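Local coordinates for protein aspartate carbamoyltransferase (Leishmania major, PDB 7K46) that probably catalyses the transfer of a carbamoyl group from carbamoyl phosphate to L-aspartate, an early step of de novo pyrimidine synthesis, at residues I162-I167 and R190-I195; C235-A240 and K282-H287. All coordinates share one frame; numbering follows the deposited sequence.

Interaction 1 of 2, residues I162-I167 and R190-I195; sequences IAIALI and RKVYLI
Ile-164 N donates to Lys-191 O, and Ile-164 O receives Tyr-193 N at 2.8 Å; Leu-166 then repeats the pattern, its N giving to Tyr-193 O and its O taking Ile-195 N. At the entrance Ile-162 O accepts Arg-190 N at 2.8 Å, from above the carbonyl plane, and a weak second bond from Lys-191 N. CA-H...O contacts add to several of the same carbonyls, the shortest from Ala-163 CA to Lys-191 O at 3.1 Å.

The two strands run parallel, 18° apart, as first and last elements of a right-handed beta-alpha-beta unit whose connecting helix 174-186 lies in the Asp/Orn-binding, Rossmann-like domain.

Apolar contacts divide between the two sheet faces. On the face covered by that helix, Leu-166 CD1 touches both Leu-194 CD2, at 4.0 Å, and Val-192 CG1, while Ile-164 and Val-192 stand side by side. On the other face Ala-165 CB meets Tyr-193 CB at 3.9 Å, and Ile-167 CG1 packs alongside Ile-195.

Polar side chains gather on this second face. The Arg-190 chain bends at its third torsion (chi3 63°), bringing one guanidinium face over Ala-163 CB, which is 3.3 Å from NH2; NH1 forms a salt bridge with Asp-234. Lys-191 CG lies over one face of the Tyr-193 ring, toward its rim, and Lys-191 NZ donates to Tyr-193 OH while also bonding Gln-222. The same hydroxyl bonds Asp-234.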
loop_
_atom_site.group_PDB
_atom_site.type_symbol
_atom_site.label_atom_id
_atom_site.label_comp_id
_atom_site.label_asym_id
_atom_site.label_seq_id
_atom_site.Cartn_x
_atom_site.Cartn_y
_atom_site.Cartn_z
ATOM N N ILE A 162 -8.270 37.615 -15.448
ATOM C CA ILE A 162 -9.114 37.402 -14.273
ATOM C C ILE A 162 -8.775 38.397 -13.171
ATOM O O ILE A 162 -7.654 38.909 -13.064
ATOM C CB ILE A 162 -9.004 35.961 -13.733
ATOM C CG1 ILE A 162 -7.604 35.686 -13.171
ATOM C CG2 ILE A 162 -9.435 34.933 -14.779
ATOM C CD1 ILE A 162 -7.502 34.341 -12.418
ATOM N N ALA A 163 -9.767 38.637 -12.320
ATOM C CA ALA A 163 -9.565 39.173 -10.982
ATOM C C ALA A 163 -9.715 38.033 -9.986
ATOM O O ALA A 163 -10.719 37.312 -10.010
ATOM C CB ALA A 163 -10.570 40.282 -10.663
ATOM N N ILE A 164 -8.733 37.879 -9.107
ATOM C CA ILE A 164 -8.695 36.769 -8.161
ATOM C C ILE A 164 -8.419 37.325 -6.774
ATOM O O ILE A 164 -7.593 38.228 -6.614
ATOM C CB ILE A 164 -7.635 35.717 -8.559
ATOM C CG1 ILE A 164 -7.532 34.607 -7.501
ATOM C CG2 ILE A 164 -6.275 36.369 -8.793
ATOM C CD1 ILE A 164 -6.696 33.414 -7.953
ATOM N N ALA A 165 -9.123 36.800 -5.773
ATOM C CA ALA A 165 -8.866 37.134 -4.379
ATOM C C ALA A 165 -8.153 35.963 -3.723
ATOM O O ALA A 165 -8.617 34.822 -3.816
ATOM C CB ALA A 165 -10.162 37.449 -3.627
ATOM N N LEU A 166 -7.005 36.237 -3.106
ATOM C CA LEU A 166 -6.293 35.261 -2.287
ATOM C C LEU A 166 -6.633 35.596 -0.841
ATOM O O LEU A 166 -6.406 36.725 -0.395
ATOM C CB LEU A 166 -4.780 35.309 -2.538
ATOM C CG LEU A 166 -4.356 35.216 -4.007
ATOM C CD1 LEU A 166 -2.863 35.468 -4.179
ATOM C CD2 LEU A 166 -4.748 33.864 -4.649
ATOM N N ILE A 167 -7.228 34.641 -0.131
ATOM C CA ILE A 167 -7.910 34.915 1.130
ATOM C C ILE A 167 -7.345 33.995 2.197
ATOM O O ILE A 167 -7.432 32.771 2.057
ATOM C CB ILE A 167 -9.425 34.695 1.008
ATOM C CG1 ILE A 167 -10.008 35.537 -0.132
ATOM C CG2 ILE A 167 -10.129 34.966 2.357
ATOM C CD1 ILE A 167 -11.342 35.010 -0.617
ATOM N N ARG A 190 -5.990 40.720 -14.503
ATOM C CA ARG A 190 -6.521 42.066 -14.318
ATOM C C ARG A 190 -6.221 42.580 -12.915
ATOM O O ARG A 190 -5.730 43.702 -12.749
ATOM C CB ARG A 190 -8.028 42.094 -14.589
ATOM C CG ARG A 190 -8.675 43.447 -14.277
ATOM C CD ARG A 190 -10.062 43.585 -14.892
ATOM N NE ARG A 190 -11.010 42.613 -14.355
ATOM C CZ ARG A 190 -11.651 42.751 -13.201
ATOM N NH1 ARG A 190 -11.425 43.782 -12.408
ATOM N NH2 ARG A 190 -12.534 41.823 -12.831
ATOM N N LYS A 191 -6.478 41.769 -11.891
ATOM C CA LYS A 191 -6.398 42.288 -10.535
ATOM C C LYS A 191 -6.235 41.142 -9.555
ATOM O O LYS A 191 -6.832 40.078 -9.739
ATOM C CB LYS A 191 -7.654 43.102 -10.201
ATOM C CG LYS A 191 -7.613 43.833 -8.867
ATOM C CD LYS A 191 -8.728 44.873 -8.833
ATOM C CE LYS A 191 -8.556 45.847 -7.685
ATOM N NZ LYS A 191 -9.714 46.802 -7.606
ATOM N N VAL A 192 -5.432 41.368 -8.514
ATOM C CA VAL A 192 -5.308 40.435 -7.392
ATOM C C VAL A 192 -5.731 41.168 -6.127
ATOM O O VAL A 192 -5.130 42.189 -5.760
ATOM C CB VAL A 192 -3.879 39.884 -7.230
ATOM C CG1 VAL A 192 -3.794 38.986 -5.983
ATOM C CG2 VAL A 192 -3.419 39.124 -8.480
ATOM N N TYR A 193 -6.756 40.648 -5.462
ATOM C CA TYR A 193 -7.127 41.104 -4.127
ATOM C C TYR A 193 -6.407 40.233 -3.108
ATOM O O TYR A 193 -6.450 39.003 -3.205
ATOM C CB TYR A 193 -8.643 41.014 -3.912
ATOM C CG TYR A 193 -9.459 41.963 -4.756
ATOM C CD1 TYR A 193 -9.698 43.268 -4.330
ATOM C CD2 TYR A 193 -10.000 41.562 -5.974
ATOM C CE1 TYR A 193 -10.445 44.155 -5.091
ATOM C CE2 TYR A 193 -10.761 42.448 -6.751
ATOM C CZ TYR A 193 -10.975 43.744 -6.300
ATOM O OH TYR A 193 -11.723 44.630 -7.055
ATOM N N LEU A 194 -5.746 40.871 -2.136
ATOM C CA LEU A 194 -5.046 40.178 -1.051
ATOM C C LEU A 194 -5.833 40.424 0.234
ATOM O O LEU A 194 -5.732 41.501 0.830
ATOM C CB LEU A 194 -3.609 40.677 -0.928
ATOM C CG LEU A 194 -2.740 40.529 -2.182
ATOM C CD1 LEU A 194 -1.403 41.257 -1.998
ATOM C CD2 LEU A 194 -2.525 39.054 -2.492
ATOM N N ILE A 195 -6.617 39.427 0.657
ATOM C CA ILE A 195 -7.562 39.562 1.765
ATOM C C ILE A 195 -7.002 38.799 2.957
ATOM O O ILE A 195 -6.944 37.565 2.939
ATOM C CB ILE A 195 -8.956 39.027 1.401
ATOM C CG1 ILE A 195 -9.440 39.583 0.050
ATOM C CG2 ILE A 195 -9.945 39.304 2.539
ATOM C CD1 ILE A 195 -9.630 41.098 0.030
#

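Interaction 2 of 2, residues C235-A240 and K282-H287; sequences CDVLYA and KMVVMH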
loop_
_atom_site.group_PDB
_atom_site.type_symbol
_atom_site.label_atom_id
_atom_site.label_comp_id
_atom_site.label_asym_id
_atom_site.label_seq_id
_atom_site.Cartn_x
_atom_site.Cartn_y
_atom_site.Cartn_z
ATOM N N CYS A 235 -14.771 39.806 -8.520
ATOM C CA CYS A 235 -13.841 38.689 -8.649
ATOM C C CYS A 235 -14.372 37.586 -9.559
ATOM O O CYS A 235 -15.551 37.225 -9.518
ATOM C CB CYS A 235 -13.514 38.100 -7.276
ATOM S SG CYS A 235 -12.363 39.123 -6.329
ATOM N N ASP A 236 -13.471 37.044 -10.371
ATOM C CA ASP A 236 -13.716 35.824 -11.125
ATOM C C ASP A 236 -13.339 34.576 -10.344
ATOM O O ASP A 236 -13.881 33.496 -10.616
ATOM C CB ASP A 236 -12.934 35.881 -12.432
ATOM C CG ASP A 236 -13.259 37.128 -13.224
ATOM O OD1 ASP A 236 -14.442 37.292 -13.600
ATOM O OD2 ASP A 236 -12.345 37.960 -13.425
ATOM N N VAL A 237 -12.430 34.706 -9.381
ATOM C CA VAL A 237 -11.998 33.603 -8.525
ATOM C C VAL A 237 -11.901 34.118 -7.094
ATOM O O VAL A 237 -11.242 35.133 -6.839
ATOM C CB VAL A 237 -10.637 33.026 -8.971
ATOM C CG1 VAL A 237 -10.183 31.894 -8.019
ATOM C CG2 VAL A 237 -10.714 32.524 -10.410
ATOM N N LEU A 238 -12.564 33.427 -6.166
ATOM C CA LEU A 238 -12.313 33.571 -4.734
ATOM C C LEU A 238 -11.528 32.341 -4.297
ATOM O O LEU A 238 -12.075 31.237 -4.271
ATOM C CB LEU A 238 -13.613 33.676 -3.944
ATOM C CG LEU A 238 -14.527 34.850 -4.276
ATOM C CD1 LEU A 238 -15.791 34.798 -3.408
ATOM C CD2 LEU A 238 -13.757 36.166 -4.069
ATOM N N TYR A 239 -10.256 32.530 -3.955
ATOM C CA TYR A 239 -9.362 31.428 -3.591
ATOM C C TYR A 239 -9.145 31.507 -2.084
ATOM O O TYR A 239 -8.403 32.365 -1.597
ATOM C CB TYR A 239 -8.051 31.502 -4.381
ATOM C CG TYR A 239 -7.113 30.306 -4.221
ATOM C CD1 TYR A 239 -6.266 30.202 -3.123
ATOM C CD2 TYR A 239 -7.059 29.307 -5.183
ATOM C CE1 TYR A 239 -5.401 29.123 -2.974
ATOM C CE2 TYR A 239 -6.201 28.210 -5.039
ATOM C CZ TYR A 239 -5.375 28.130 -3.940
ATOM O OH TYR A 239 -4.523 27.068 -3.806
ATOM N N ALA A 240 -9.801 30.616 -1.349
ATOM C CA ALA A 240 -9.768 30.612 0.105
ATOM C C ALA A 240 -8.733 29.622 0.631
ATOM O O ALA A 240 -8.433 28.604 -0.000
ATOM C CB ALA A 240 -11.147 30.263 0.671
ATOM N N LYS A 282 -20.672 33.980 -13.472
ATOM C CA LYS A 282 -19.529 33.232 -14.001
ATOM C C LYS A 282 -18.313 33.511 -13.117
ATOM O O LYS A 282 -17.518 34.414 -13.387
ATOM C CB LYS A 282 -19.276 33.611 -15.458
ATOM C CG LYS A 282 -18.215 32.776 -16.186
ATOM C CD LYS A 282 -17.953 33.345 -17.582
ATOM C CE LYS A 282 -16.718 32.732 -18.251
ATOM N NZ LYS A 282 -16.849 31.274 -18.463
ATOM N N MET A 283 -18.171 32.725 -12.051
ATOM C CA MET A 283 -16.985 32.770 -11.200
ATOM C C MET A 283 -16.858 31.418 -10.509
ATOM O O MET A 283 -17.759 30.580 -10.583
ATOM C CB MET A 283 -17.055 33.937 -10.196
ATOM C CG MET A 283 -18.251 33.911 -9.233
ATOM S SD MET A 283 -18.029 32.769 -7.828
ATOM C CE MET A 283 -16.819 33.660 -6.853
ATOM N N VAL A 284 -15.719 31.195 -9.845
ATOM C CA VAL A 284 -15.557 29.989 -9.042
ATOM C C VAL A 284 -14.973 30.326 -7.679
ATOM O O VAL A 284 -14.214 31.290 -7.513
ATOM C CB VAL A 284 -14.681 28.915 -9.729
ATOM C CG1 VAL A 284 -15.383 28.353 -10.964
ATOM C CG2 VAL A 284 -13.299 29.471 -10.069
ATOM N N VAL A 285 -15.345 29.502 -6.702
ATOM C CA VAL A 285 -14.723 29.461 -5.390
ATOM C C VAL A 285 -13.782 28.265 -5.375
ATOM O O VAL A 285 -14.175 27.155 -5.753
ATOM C CB VAL A 285 -15.780 29.346 -4.277
ATOM C CG1 VAL A 285 -15.117 29.130 -2.927
ATOM C CG2 VAL A 285 -16.687 30.592 -4.260
ATOM N N MET A 286 -12.548 28.487 -4.946
ATOM C CA MET A 286 -11.549 27.439 -4.885
ATOM C C MET A 286 -10.921 27.421 -3.495
ATOM O O MET A 286 -11.007 28.387 -2.735
ATOM C CB MET A 286 -10.470 27.642 -5.966
ATOM C CG MET A 286 -11.018 27.546 -7.399
ATOM S SD MET A 286 -9.815 28.071 -8.650
ATOM C CE MET A 286 -8.425 26.970 -8.321
ATOM N N HIS A 287 -10.277 26.303 -3.180
ATOM C CA HIS A 287 -9.659 26.088 -1.878
ATOM C C HIS A 287 -8.775 24.861 -2.038
ATOM O O HIS A 287 -9.256 23.827 -2.513
ATOM C CB HIS A 287 -10.728 25.866 -0.803
ATOM C CG HIS A 287 -10.213 25.893 0.604
ATOM N ND1 HIS A 287 -9.108 25.178 1.014
ATOM C CD2 HIS A 287 -10.682 26.528 1.707
ATOM C CE1 HIS A 287 -8.912 25.375 2.306
ATOM N NE2 HIS A 287 -9.853 26.192 2.750
HETATM O O HOH W 1 -15.940 35.911 -14.965
#
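Leu-238 and Met-283 make the closest apolar contact between 235-240 and 282-287, with Met-283 CE 3.6 Å from Leu-238 CG. The methionine chain starts between its backbone N and carbonyl carbon (chi1 60°) and bends twice more, which folds its methyl group back onto the leucine. On the face bearing Val-237 and Tyr-239, Met-286 crosses both side chains: its SD lies 3.9 Å from Val-237 CG1, and its CB and CE approach the CD2 side of the Tyr-239 ring. Val-237 and Val-284 stand side by side with their CG2 methyls in contact.

Four backbone bonds hold this apolar part in parallel register. Val-284 N reaches Asp-236 O and Leu-238 N reaches Val-284 O, after which Leu-238 O accepts Met-286 N at 2.9 Å and Met-286 O accepts Ala-240 N. Beyond the last bond, Ala-240 O lies over one face of the His-287 imidazole, offset toward its rim and 3.3 Å from CG. This buried oxygen has no hydrogen-bond partner in the model, whereas the ring nitrogens are engaged by Leu-289 N and Glu-294.

The opposite, N-terminal end is looser and wetter. Here one water donates to both Asp-236 OD1 and Lys-282 O, its bond to Lys-282 O measuring 2.7 Å. Lys-280 pairs with the same carboxylate oxygen, while OD2 accepts Ala-163 N.

Strand 284-286 is the outermost strand of the parallel sheet on this flank, and strand 237-240 separates it from 163-167. Helix 142-156 covers the face of Val-237, Val-284 and Met-286, with Gln-310 of helix 309-326 against Tyr-239 and Met-286.

Following the chain from the N terminus, interaction 1 closes first: strand 163-167 leads through helix 174-186 to its neighbour 191-195. The chain then adds edge strand 220-224 beyond 191-195 and returns through helix 229-234 to the other flank of 163-167, where interaction 2 opens. A longer excursion, containing helices 262-269 and 273-276, precedes its closure at 284-286. The two contacts are therefore in series, neither nested nor crossed, with centres about 9 Å apart. Strands 163-167 and 237-240 join them through backbone bonds, making the run 191-195, 163-167, 237-240, 284-286 continuous across the five-stranded parallel sheet of the Asp/Orn-binding domain.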